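Two-component response regulator (PDB 6SWI) probably regulates transcription of arabinan-utilization genes as a response regulator, binding DNA through the helix-turn-helix domain that forms its C-terminal part. Local coordinates at residues Tyr13-Phe18 with Thr56-Glu61; Ser19-Thr24 with Gly82-His87. One frame throughout, in Å; residues are numbered along the deposited sequence. Where two conformers were deposited one is given.

Contact 1 of 2, residues Tyr13-Phe18 with Thr56-Glu61; sequences YIQKHF and TKIRME
R59 grips the backbone carbonyl of F18 side-on with two nitrogens, and both bonds end on the single atom O. The shorter and straighter one runs from R59 NE to F18 O, 2.9 Å long with an N-H...O angle of 159°. It lies in the carbonyl plane, on a lone pair. R59 NH2 reaches the same F18 O at 3.2 Å, more bent at 138° and tilted from that plane. F18 O itself stays close to the guanidinium plane. F18 CG sits between its backbone N and carbonyl carbon (chi1 66°), a crowded position from which the ring meets helix 51-69. F18 CD2 touches I58 CG2 at 3.7 Å, and F18 CB lies 4.0 Å from R59 CG. An alanine in place of R59 would probably leave F18 O without these two donors and F18 CB without the methylene that packs on it. L55 and K62 also touch F18, and V81 packs against R59. The other branch of I58 serves the first helix. Its CD1 meets I14 CG2 at 3.7 Å, the two side chains crossing at about a right angle. L55 and F51 extend this apolar patch around I14. The arrangement packs the end of the first helix on the long helix 51-69, probably the helix that in AraC-type DNA-binding domains links the two helix-turn-helix units.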
# COMPACT_ATOMS: atom_id res chain seq x y z
N TYR A 13 13.27 0.04 1.10
CA TYR A 13 12.91 0.97 2.16
C TYR A 13 11.41 1.24 2.16
O TYR A 13 10.77 1.23 3.22
CB TYR A 13 13.71 2.27 2.02
CG TYR A 13 13.63 3.11 3.27
CD1 TYR A 13 14.53 2.92 4.31
CD2 TYR A 13 12.63 4.05 3.44
CE1 TYR A 13 14.45 3.66 5.47
CE2 TYR A 13 12.54 4.79 4.60
CZ TYR A 13 13.46 4.59 5.61
OH TYR A 13 13.38 5.31 6.78
N ILE A 14 10.83 1.46 0.98
CA ILE A 14 9.40 1.68 0.86
C ILE A 14 8.63 0.46 1.34
O ILE A 14 7.60 0.57 2.03
CB ILE A 14 9.04 2.05 -0.59
CG1 ILE A 14 9.72 3.36 -1.00
CG2 ILE A 14 7.54 2.16 -0.77
CD1 ILE A 14 9.85 3.49 -2.51
N GLN A 15 9.11 -0.74 0.98
CA GLN A 15 8.43 -2.00 1.37
C GLN A 15 8.38 -2.14 2.90
O GLN A 15 7.42 -2.72 3.42
CB GLN A 15 9.09 -3.22 0.71
CG GLN A 15 8.82 -3.30 -0.79
CD GLN A 15 9.68 -4.30 -1.53
OE1 GLN A 15 10.75 -4.70 -1.09
NE2 GLN A 15 9.20 -4.70 -2.70
N LYS A 16 9.40 -1.62 3.58
CA LYS A 16 9.44 -1.69 5.03
C LYS A 16 8.69 -0.56 5.71
O LYS A 16 8.17 -0.75 6.82
CB LYS A 16 10.89 -1.69 5.53
CG LYS A 16 11.53 -3.07 5.63
CD LYS A 16 12.78 -3.05 6.49
CE LYS A 16 13.89 -2.25 5.84
NZ LYS A 16 15.18 -2.35 6.58
N HIS A 17 8.61 0.62 5.08
CA HIS A 17 8.18 1.83 5.77
C HIS A 17 6.94 2.48 5.20
O HIS A 17 6.62 3.62 5.57
CB HIS A 17 9.34 2.82 5.88
CG HIS A 17 10.41 2.36 6.80
ND1 HIS A 17 11.67 1.99 6.39
CD2 HIS A 17 10.36 2.13 8.13
CE1 HIS A 17 12.36 1.59 7.43
NE2 HIS A 17 11.60 1.67 8.51
N PHE A 18 6.20 1.79 4.33
CA PHE A 18 5.01 2.40 3.74
C PHE A 18 3.98 2.80 4.79
O PHE A 18 3.14 3.65 4.50
CB PHE A 18 4.39 1.42 2.75
CG PHE A 18 3.86 0.19 3.40
CD1 PHE A 18 2.58 0.16 3.94
CD2 PHE A 18 4.65 -0.94 3.52
CE1 PHE A 18 2.10 -0.96 4.56
CE2 PHE A 18 4.17 -2.06 4.14
CZ PHE A 18 2.90 -2.08 4.66
N THR A 56 1.86 4.17 -3.26
CA THR A 56 0.42 4.01 -3.13
C THR A 56 -0.01 2.58 -3.42
O THR A 56 -0.86 2.03 -2.71
CB THR A 56 -0.31 5.01 -4.04
OG1 THR A 56 0.09 6.34 -3.69
CG2 THR A 56 -1.82 4.88 -3.92
N LYS A 57 0.57 1.96 -4.45
CA LYS A 57 0.21 0.59 -4.77
C LYS A 57 0.54 -0.35 -3.61
O LYS A 57 -0.29 -1.19 -3.24
CB LYS A 57 0.92 0.14 -6.04
CG LYS A 57 0.55 -1.28 -6.43
CD LYS A 57 0.97 -1.58 -7.85
CE LYS A 57 2.47 -1.39 -8.01
NZ LYS A 57 2.89 -1.66 -9.40
N ILE A 58 1.72 -0.20 -3.01
CA ILE A 58 2.09 -1.04 -1.87
C ILE A 58 1.12 -0.83 -0.72
O ILE A 58 0.67 -1.79 -0.08
CB ILE A 58 3.54 -0.76 -1.45
CG1 ILE A 58 4.51 -1.27 -2.51
CG2 ILE A 58 3.83 -1.36 -0.09
CD1 ILE A 58 5.92 -0.73 -2.36
N ARG A 59 0.78 0.43 -0.45
CA ARG A 59 -0.15 0.73 0.63
C ARG A 59 -1.53 0.12 0.39
O ARG A 59 -2.13 -0.44 1.31
CB ARG A 59 -0.27 2.24 0.79
CG ARG A 59 0.97 2.85 1.37
CD ARG A 59 0.92 4.36 1.33
NE ARG A 59 1.88 4.91 2.27
CZ ARG A 59 2.21 6.19 2.35
NH1 ARG A 59 1.69 7.08 1.51
NH2 ARG A 59 3.08 6.58 3.27
N MET A 60 -2.05 0.25 -0.83
CA MET A 60 -3.40 -0.23 -1.09
C MET A 60 -3.46 -1.75 -1.09
O MET A 60 -4.46 -2.34 -0.65
CB MET A 60 -3.93 0.37 -2.40
CG MET A 60 -4.07 1.90 -2.37
SD MET A 60 -5.16 2.52 -1.05
CE MET A 60 -3.99 3.19 0.11
N GLU A 61 -2.39 -2.40 -1.55
CA GLU A 61 -2.38 -3.86 -1.48
C GLU A 61 -2.29 -4.35 -0.03
O GLU A 61 -2.94 -5.34 0.32
CB GLU A 61 -1.31 -4.44 -2.39
CG GLU A 61 -1.53 -4.04 -3.85
CD GLU A 61 -2.42 -5.01 -4.62
OE1 GLU A 61 -3.50 -5.37 -4.10
OE2 GLU A 61 -2.06 -5.38 -5.76

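Contact 2 of 2, residues Ser19-Thr24 with Gly82-His87; sequences SQSDLT and GYDTQH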
# COMPACT_ATOMS: atom_id res chain seq x y z
N SER A 19 4.03 2.21 5.99
CA SER A 19 3.07 2.57 7.03
C SER A 19 3.30 3.98 7.57
O SER A 19 2.45 4.49 8.31
CB SER A 19 3.13 1.58 8.20
OG SER A 19 4.39 1.64 8.84
N GLN A 20 4.41 4.62 7.21
CA GLN A 20 4.79 5.92 7.76
C GLN A 20 4.21 7.03 6.90
O GLN A 20 4.55 7.15 5.71
CB GLN A 20 6.31 6.03 7.84
CG GLN A 20 6.93 4.98 8.71
CD GLN A 20 6.32 4.98 10.10
OE1 GLN A 20 6.38 5.98 10.81
NE2 GLN A 20 5.71 3.86 10.48
N SER A 21 3.34 7.85 7.49
CA SER A 21 2.64 8.84 6.70
C SER A 21 3.55 9.99 6.27
O SER A 21 3.13 10.79 5.43
CB SER A 21 1.43 9.40 7.44
OG SER A 21 1.82 9.93 8.69
N ASP A 22 4.77 10.08 6.81
CA ASP A 22 5.72 11.10 6.39
C ASP A 22 6.73 10.58 5.36
O ASP A 22 7.71 11.26 5.06
CB ASP A 22 6.45 11.68 7.60
CG ASP A 22 7.31 10.65 8.32
OD1 ASP A 22 7.11 9.44 8.12
OD2 ASP A 22 8.20 11.07 9.09
N LEU A 23 6.51 9.39 4.80
CA LEU A 23 7.43 8.84 3.82
C LEU A 23 7.24 9.53 2.48
O LEU A 23 6.16 9.46 1.89
CB LEU A 23 7.21 7.33 3.70
CG LEU A 23 8.20 6.59 2.80
CD1 LEU A 23 9.62 6.70 3.34
CD2 LEU A 23 7.79 5.14 2.65
N THR A 24 8.29 10.20 1.99
CA THR A 24 8.22 10.91 0.72
C THR A 24 9.45 10.59 -0.11
O THR A 24 10.46 10.11 0.40
CB THR A 24 8.20 12.43 0.91
OG1 THR A 24 9.46 12.83 1.47
CG2 THR A 24 7.06 12.85 1.84
N GLY A 82 -0.28 4.30 6.18
CA GLY A 82 0.36 5.58 5.96
C GLY A 82 -0.57 6.74 5.69
O GLY A 82 -0.12 7.76 5.17
N TYR A 83 -1.85 6.62 6.05
CA TYR A 83 -2.81 7.71 5.94
C TYR A 83 -3.24 8.10 7.35
O TYR A 83 -3.77 7.26 8.09
CB TYR A 83 -4.02 7.28 5.12
CG TYR A 83 -3.69 7.13 3.66
CD1 TYR A 83 -3.07 5.99 3.18
CD2 TYR A 83 -3.98 8.14 2.76
CE1 TYR A 83 -2.75 5.86 1.85
CE2 TYR A 83 -3.66 8.03 1.43
CZ TYR A 83 -3.04 6.88 0.97
OH TYR A 83 -2.72 6.74 -0.35
N ASP A 84 -3.05 9.39 7.67
CA ASP A 84 -3.41 9.97 8.95
C ASP A 84 -4.92 10.04 9.15
O ASP A 84 -5.39 10.14 10.29
CB ASP A 84 -2.82 11.38 9.06
CG ASP A 84 -1.29 11.40 9.00
OD1 ASP A 84 -0.66 10.49 9.57
OD2 ASP A 84 -0.72 12.33 8.40
N THR A 85 -5.69 10.01 8.06
CA THR A 85 -7.14 10.11 8.15
C THR A 85 -7.77 9.22 7.09
O THR A 85 -7.25 9.09 5.97
CB THR A 85 -7.65 11.55 8.03
OG1 THR A 85 -9.07 11.53 7.81
CG2 THR A 85 -6.97 12.30 6.90
N GLN A 86 -8.89 8.61 7.45
CA GLN A 86 -9.61 7.81 6.47
C GLN A 86 -10.14 8.67 5.33
O GLN A 86 -10.41 8.13 4.24
CB GLN A 86 -10.69 6.97 7.13
CG GLN A 86 -11.83 7.72 7.74
CD GLN A 86 -12.83 6.74 8.34
OE1 GLN A 86 -12.99 5.63 7.85
NE2 GLN A 86 -13.48 7.15 9.43
N HIS A 87 -10.24 9.98 5.53
CA HIS A 87 -10.69 10.87 4.46
C HIS A 87 -9.84 10.72 3.20
O HIS A 87 -10.36 10.64 2.09
CB HIS A 87 -10.66 12.31 4.96
CG HIS A 87 -10.89 13.31 3.88
ND1 HIS A 87 -12.07 13.40 3.18
CD2 HIS A 87 -10.09 14.28 3.38
CE1 HIS A 87 -11.98 14.36 2.29
NE2 HIS A 87 -10.79 14.92 2.40
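G82 packs against the backbone of S19-S21 from the tight turn between helices 74-80 and 86-97, within what is probably an AraC-type helix-turn-helix domain. Here that turn meets the loop before helix 25-32. G82 has positive phi and is the C-prime residue of a Schellman motif that ends helix 74-80. A side chain at this position would press on the preceding carbonyl and crowd the S19-S21 backbone. Instead the two backbones come close enough for CA-H...O contacts in both directions. G82 CA lies 3.3 Å from S19 O, and S21 CA lies 3.3 Å from G82 O. S21 CB also sits close to G82 O, at 3.2 Å. The opposing loop is shaped by a type I beta turn from Q20 to L23, closed by the bond from L23 N to Q20 O. Next comes Y83, whose side chain points away from this loop and packs on T56, R59 and M60 of helix 51-69. D84 then brings its carboxylate back to the loop. S21 OG, placed between its backbone N and carbonyl carbon (chi1 56°), donates to D84 OD1 over 2.7 Å. OD1 is met on its syn side, with the hydroxyl 22° out of the carboxylate plane. D84 has a second conformer, so this surface bond may not be permanent. T85 is the N-cap of helix 86-97: its OG1 accepts from H87 N at 3.0 Å.

From the N terminus, helix 5-17 runs straight into the loop 19-24, so the first segments of the two contacts are adjacent. Contact 1 closes a loop of 37 residues, which holds helices 25-32 and 36-47, by returning to helix 51-69. Contact 2 closes a longer one of 57 residues, reaching the turn between helices 74-80 and 86-97. The two loops cross instead of nesting, because their segments alternate along the chain. Their centres lie about 11 Å apart. R59 NH2 of contact 1 comes within 2.9 Å of Q20 O, and L23 CD1 packs on Y13 CE2. Together they tie helix 5-17 and its loop to helix 51-69 and the turn after helix 74-80.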